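Local coordinates for protein D-galactonate dehydratase family member SEN1436 (Salmonella enterica subsp. enterica serovar Enteritidis, PDB 3TW9) that dehydrates D-gluconate to 2-dehydro-3-deoxy-D-gluconate with low activity in vitro, using one magnesium ion per subunit, at residues Tyr136-Tyr150 with Met364-Tyr378. Residues are numbered along the deposited sequence; the frame is centred on the assembly and turned at random.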
# COMPACT_ATOMS: atom_id res chain seq x y z
N TYR C 136 -1.38 -2.09 14.79
CA TYR C 136 -1.52 -3.28 13.92
C TYR C 136 -2.98 -3.57 13.58
O TYR C 136 -3.28 -4.04 12.50
CB TYR C 136 -0.80 -4.54 14.46
CG TYR C 136 -1.32 -5.10 15.80
CD1 TYR C 136 -2.51 -5.83 15.88
CD2 TYR C 136 -0.56 -4.95 16.96
CE1 TYR C 136 -2.96 -6.36 17.09
CE2 TYR C 136 -0.99 -5.49 18.19
CZ TYR C 136 -2.18 -6.18 18.24
OH TYR C 136 -2.60 -6.69 19.45
N ASP C 137 -3.90 -3.24 14.49
CA ASP C 137 -5.32 -3.45 14.22
C ASP C 137 -5.89 -2.41 13.28
O ASP C 137 -6.74 -2.74 12.45
CB ASP C 137 -6.13 -3.51 15.54
CG ASP C 137 -6.21 -4.91 16.12
OD1 ASP C 137 -5.94 -5.91 15.41
OD2 ASP C 137 -6.55 -5.02 17.31
N LEU C 138 -5.41 -1.16 13.38
CA LEU C 138 -5.79 -0.13 12.38
C LEU C 138 -5.38 -0.52 10.95
O LEU C 138 -6.08 -0.22 9.97
CB LEU C 138 -5.13 1.22 12.68
CG LEU C 138 -5.49 1.91 14.00
CD1 LEU C 138 -4.67 3.17 14.13
CD2 LEU C 138 -6.96 2.22 13.97
N LEU C 139 -4.24 -1.20 10.86
CA LEU C 139 -3.60 -1.53 9.59
C LEU C 139 -4.09 -2.84 8.96
O LEU C 139 -3.63 -3.21 7.87
CB LEU C 139 -2.08 -1.55 9.78
CG LEU C 139 -1.41 -0.21 10.14
CD1 LEU C 139 0.07 -0.41 10.35
CD2 LEU C 139 -1.66 0.87 9.06
N GLY C 140 -5.05 -3.52 9.60
CA GLY C 140 -5.64 -4.74 9.04
C GLY C 140 -5.72 -5.94 9.99
O GLY C 140 -6.22 -7.01 9.61
N GLY C 141 -5.23 -5.77 11.22
CA GLY C 141 -5.19 -6.87 12.20
C GLY C 141 -4.03 -7.85 12.07
O GLY C 141 -3.20 -7.76 11.15
N LYS C 142 -3.95 -8.78 13.02
CA LYS C 142 -2.86 -9.76 13.10
C LYS C 142 -2.79 -10.70 11.91
O LYS C 142 -3.81 -11.26 11.51
CB LYS C 142 -2.99 -10.57 14.40
CG LYS C 142 -2.47 -9.85 15.59
CD LYS C 142 -2.44 -10.76 16.81
CE LYS C 142 -2.14 -9.96 18.08
NZ LYS C 142 -2.77 -10.60 19.27
N CYS C 143 -1.59 -10.86 11.34
CA CYS C 143 -1.39 -11.79 10.23
C CYS C 143 -0.59 -13.02 10.66
O CYS C 143 -0.33 -13.93 9.87
CB CYS C 143 -0.65 -11.10 9.07
SG CYS C 143 -1.70 -9.91 8.27
N ARG C 144 -0.18 -13.05 11.93
CA ARG C 144 0.59 -14.17 12.45
C ARG C 144 0.38 -14.14 13.98
O ARG C 144 -0.12 -13.16 14.52
CB ARG C 144 2.07 -14.04 12.07
CG ARG C 144 2.68 -12.65 12.39
CD ARG C 144 4.05 -12.45 11.69
NE ARG C 144 3.96 -12.84 10.28
CZ ARG C 144 3.40 -12.10 9.33
NH1 ARG C 144 2.93 -10.88 9.60
NH2 ARG C 144 3.34 -12.56 8.09
N ASP C 145 0.80 -15.20 14.66
CA ASP C 145 0.59 -15.35 16.11
C ASP C 145 1.77 -14.87 16.97
O ASP C 145 1.67 -14.82 18.20
CB ASP C 145 0.27 -16.81 16.42
CG ASP C 145 -0.94 -17.32 15.66
OD1 ASP C 145 -2.03 -16.79 15.93
OD2 ASP C 145 -0.82 -18.25 14.81
N GLY C 146 2.88 -14.53 16.33
CA GLY C 146 4.05 -13.94 17.01
C GLY C 146 5.04 -13.48 15.94
O GLY C 146 4.89 -13.84 14.77
N ILE C 147 6.02 -12.70 16.34
CA ILE C 147 6.99 -12.11 15.42
C ILE C 147 8.36 -12.79 15.54
O ILE C 147 9.08 -12.57 16.54
CB ILE C 147 7.11 -10.59 15.63
CG1 ILE C 147 5.74 -9.97 15.47
CG2 ILE C 147 8.12 -9.98 14.62
CD1 ILE C 147 5.66 -8.54 15.99
N PRO C 148 8.72 -13.62 14.54
CA PRO C 148 10.03 -14.25 14.60
C PRO C 148 11.16 -13.25 14.49
O PRO C 148 11.08 -12.26 13.75
CB PRO C 148 10.03 -15.23 13.41
CG PRO C 148 8.84 -14.91 12.61
CD PRO C 148 7.87 -14.18 13.48
N LEU C 149 12.18 -13.51 15.28
CA LEU C 149 13.30 -12.62 15.42
C LEU C 149 14.58 -13.28 14.96
O LEU C 149 14.69 -14.52 14.90
CB LEU C 149 13.46 -12.24 16.90
CG LEU C 149 12.26 -11.72 17.66
CD1 LEU C 149 12.64 -11.65 19.11
CD2 LEU C 149 11.74 -10.35 17.12
N TYR C 150 15.54 -12.45 14.57
CA TYR C 150 16.94 -12.84 14.57
C TYR C 150 17.74 -11.89 15.45
O TYR C 150 17.35 -10.75 15.68
CB TYR C 150 17.57 -12.99 13.17
CG TYR C 150 17.99 -11.75 12.38
CD1 TYR C 150 19.31 -11.29 12.40
CD2 TYR C 150 17.07 -11.11 11.53
CE1 TYR C 150 19.71 -10.19 11.63
CE2 TYR C 150 17.47 -9.99 10.76
CZ TYR C 150 18.78 -9.56 10.81
OH TYR C 150 19.19 -8.49 10.03
N MET C 364 7.29 -3.52 14.73
CA MET C 364 6.55 -4.74 15.04
C MET C 364 5.06 -4.64 14.73
O MET C 364 4.46 -5.62 14.34
CB MET C 364 6.83 -5.17 16.49
CG MET C 364 8.26 -5.69 16.65
SD MET C 364 8.60 -6.11 18.37
CE MET C 364 10.28 -6.72 18.22
N HIS C 365 4.48 -3.45 14.88
CA HIS C 365 3.10 -3.21 14.41
C HIS C 365 2.97 -3.35 12.89
O HIS C 365 1.98 -3.89 12.39
CB HIS C 365 2.57 -1.84 14.85
CG HIS C 365 2.18 -1.80 16.30
ND1 HIS C 365 0.89 -1.99 16.72
CD2 HIS C 365 2.92 -1.64 17.42
CE1 HIS C 365 0.85 -1.93 18.04
NE2 HIS C 365 2.07 -1.72 18.49
N LEU C 366 3.96 -2.84 12.17
CA LEU C 366 4.04 -3.14 10.73
C LEU C 366 4.17 -4.65 10.52
O LEU C 366 3.42 -5.23 9.73
CB LEU C 366 5.22 -2.39 10.12
CG LEU C 366 5.05 -0.87 10.04
CD1 LEU C 366 6.39 -0.24 9.82
CD2 LEU C 366 4.09 -0.44 8.92
N ASP C 367 5.09 -5.29 11.23
CA ASP C 367 5.38 -6.72 11.07
C ASP C 367 4.10 -7.56 11.25
O ASP C 367 3.85 -8.47 10.48
CB ASP C 367 6.36 -7.18 12.15
CG ASP C 367 7.76 -6.71 11.92
OD1 ASP C 367 8.14 -6.41 10.75
OD2 ASP C 367 8.50 -6.67 12.92
N LEU C 368 3.33 -7.26 12.29
CA LEU C 368 2.13 -8.06 12.62
C LEU C 368 1.03 -7.90 11.58
O LEU C 368 0.22 -8.82 11.38
CB LEU C 368 1.62 -7.70 14.03
CG LEU C 368 1.07 -8.76 14.99
CD1 LEU C 368 1.94 -10.02 15.11
CD2 LEU C 368 0.85 -8.12 16.36
N SER C 369 1.01 -6.76 10.88
CA SER C 369 -0.05 -6.48 9.92
C SER C 369 0.32 -6.68 8.44
O SER C 369 -0.49 -6.40 7.58
CB SER C 369 -0.59 -5.05 10.12
OG SER C 369 0.47 -4.12 10.02
N SER C 370 1.55 -7.14 8.15
CA SER C 370 1.96 -7.37 6.76
C SER C 370 1.90 -8.85 6.45
O SER C 370 2.52 -9.65 7.14
CB SER C 370 3.41 -6.87 6.49
OG SER C 370 3.52 -5.45 6.68
N PRO C 371 1.17 -9.24 5.38
CA PRO C 371 1.21 -10.64 4.94
C PRO C 371 2.62 -11.05 4.53
O PRO C 371 3.03 -12.19 4.75
CB PRO C 371 0.28 -10.67 3.72
CG PRO C 371 -0.56 -9.52 3.86
CD PRO C 371 0.20 -8.46 4.59
N ASN C 372 3.35 -10.10 3.94
CA ASN C 372 4.70 -10.36 3.43
C ASN C 372 5.80 -10.03 4.42
O ASN C 372 6.94 -9.72 4.02
CB ASN C 372 4.93 -9.58 2.11
CG ASN C 372 4.83 -8.08 2.33
OD1 ASN C 372 3.94 -7.61 3.00
ND2 ASN C 372 5.76 -7.33 1.76
N PHE C 373 5.49 -10.06 5.72
CA PHE C 373 6.57 -10.01 6.72
C PHE C 373 7.61 -11.08 6.49
O PHE C 373 7.28 -12.26 6.20
CB PHE C 373 5.95 -10.19 8.13
CG PHE C 373 6.95 -10.54 9.20
CD1 PHE C 373 7.67 -9.54 9.84
CD2 PHE C 373 7.17 -11.86 9.55
CE1 PHE C 373 8.61 -9.87 10.85
CE2 PHE C 373 8.10 -12.19 10.52
CZ PHE C 373 8.80 -11.19 11.19
N GLY C 374 8.89 -10.71 6.62
CA GLY C 374 9.98 -11.69 6.47
C GLY C 374 10.62 -12.07 7.79
O GLY C 374 10.61 -13.26 8.19
N ILE C 375 11.22 -11.09 8.47
CA ILE C 375 11.92 -11.36 9.74
C ILE C 375 12.05 -10.06 10.52
O ILE C 375 12.00 -8.98 9.93
CB ILE C 375 13.30 -12.04 9.54
CG1 ILE C 375 13.77 -12.75 10.82
CG2 ILE C 375 14.39 -11.01 9.08
CD1 ILE C 375 12.88 -13.92 11.21
N GLN C 376 12.17 -10.15 11.84
CA GLN C 376 12.51 -8.96 12.64
C GLN C 376 13.86 -9.07 13.37
O GLN C 376 14.00 -9.79 14.37
CB GLN C 376 11.41 -8.58 13.61
CG GLN C 376 11.62 -7.21 14.28
CD GLN C 376 11.84 -6.13 13.24
OE1 GLN C 376 12.95 -5.55 13.13
NE2 GLN C 376 10.80 -5.83 12.48
N GLU C 377 14.85 -8.36 12.86
CA GLU C 377 16.13 -8.16 13.57
C GLU C 377 15.83 -7.55 14.92
O GLU C 377 14.98 -6.68 15.03
CB GLU C 377 17.00 -7.18 12.77
CG GLU C 377 18.39 -6.94 13.33
CD GLU C 377 19.19 -5.98 12.46
OE1 GLU C 377 18.57 -5.16 11.73
OE2 GLU C 377 20.43 -6.07 12.51
N TYR C 378 16.50 -8.04 15.96
CA TYR C 378 16.21 -7.58 17.32
C TYR C 378 17.50 -7.40 18.10
O TYR C 378 18.37 -8.28 18.11
CB TYR C 378 15.27 -8.56 18.08
CG TYR C 378 14.91 -7.98 19.44
CD1 TYR C 378 14.02 -6.92 19.54
CD2 TYR C 378 15.52 -8.46 20.62
CE1 TYR C 378 13.73 -6.33 20.80
CE2 TYR C 378 15.25 -7.90 21.87
CZ TYR C 378 14.34 -6.83 21.95
OH TYR C 378 14.04 -6.24 23.16
O HOH W 1 -2.96 -6.55 8.37
O HOH W 2 21.80 -7.73 10.01
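Strands 147-150 and 376-377 pair in parallel, Leu149 beside Gln376 and Tyr150 beside Glu377, while loop 139-146 runs past the last turn of the helix that includes 364-368. Three backbone bonds join the strands: Gln376 N to Pro148 O, Tyr150 N to Gln376 O and Tyr378 N to Tyr150 O.

Cys143 N donates to Leu368 O at 2.7 Å. The Arg144 chain bends at chi3 (48°), bringing its guanidinium to the turn from Ser370 to Phe373. Its NH1 donates to Ser370 O at 2.8 Å, close to the guanidinium plane. NH2 adds weak bonds to Ser370 O and Pro371 O. Phe373 CB covers the centre of one guanidinium face, 3.4 Å from Arg144 CZ.

Leu368 packs between Tyr136 and Ile147. Its CD2 sits over one face of the Tyr136 ring, 3.6 Å from the centroid, and CD1 reaches Ile147 CG1. Tyr136 N donates to His365 ND1 at 3.0 Å, in the imidazole plane. His365 NE2 hydrogen-bonds Leu408 O, so both ring nitrogens are engaged. Pro148 CG meets the edge of the Phe373 ring, 3.5 Å from CE2.

Glu377 CA lies over one face of the Tyr150 ring, toward its rim, 3.9 Å from the ring centroid, a CH-pi contact. Tyr150 OH hydrogen-bonds Tyr272 and, through a water, Glu377 OE2.

The parallel pair joins the first and last strands of the modified TIM barrel, (beta/alpha)7beta, of the enolase superfamily, closing it beside the substrate site. Tyr150 packs along Glu377, assigned to substrate binding, and His152, Arg321 and Gly351 N grip its carboxylate, which probably fixes its orientation.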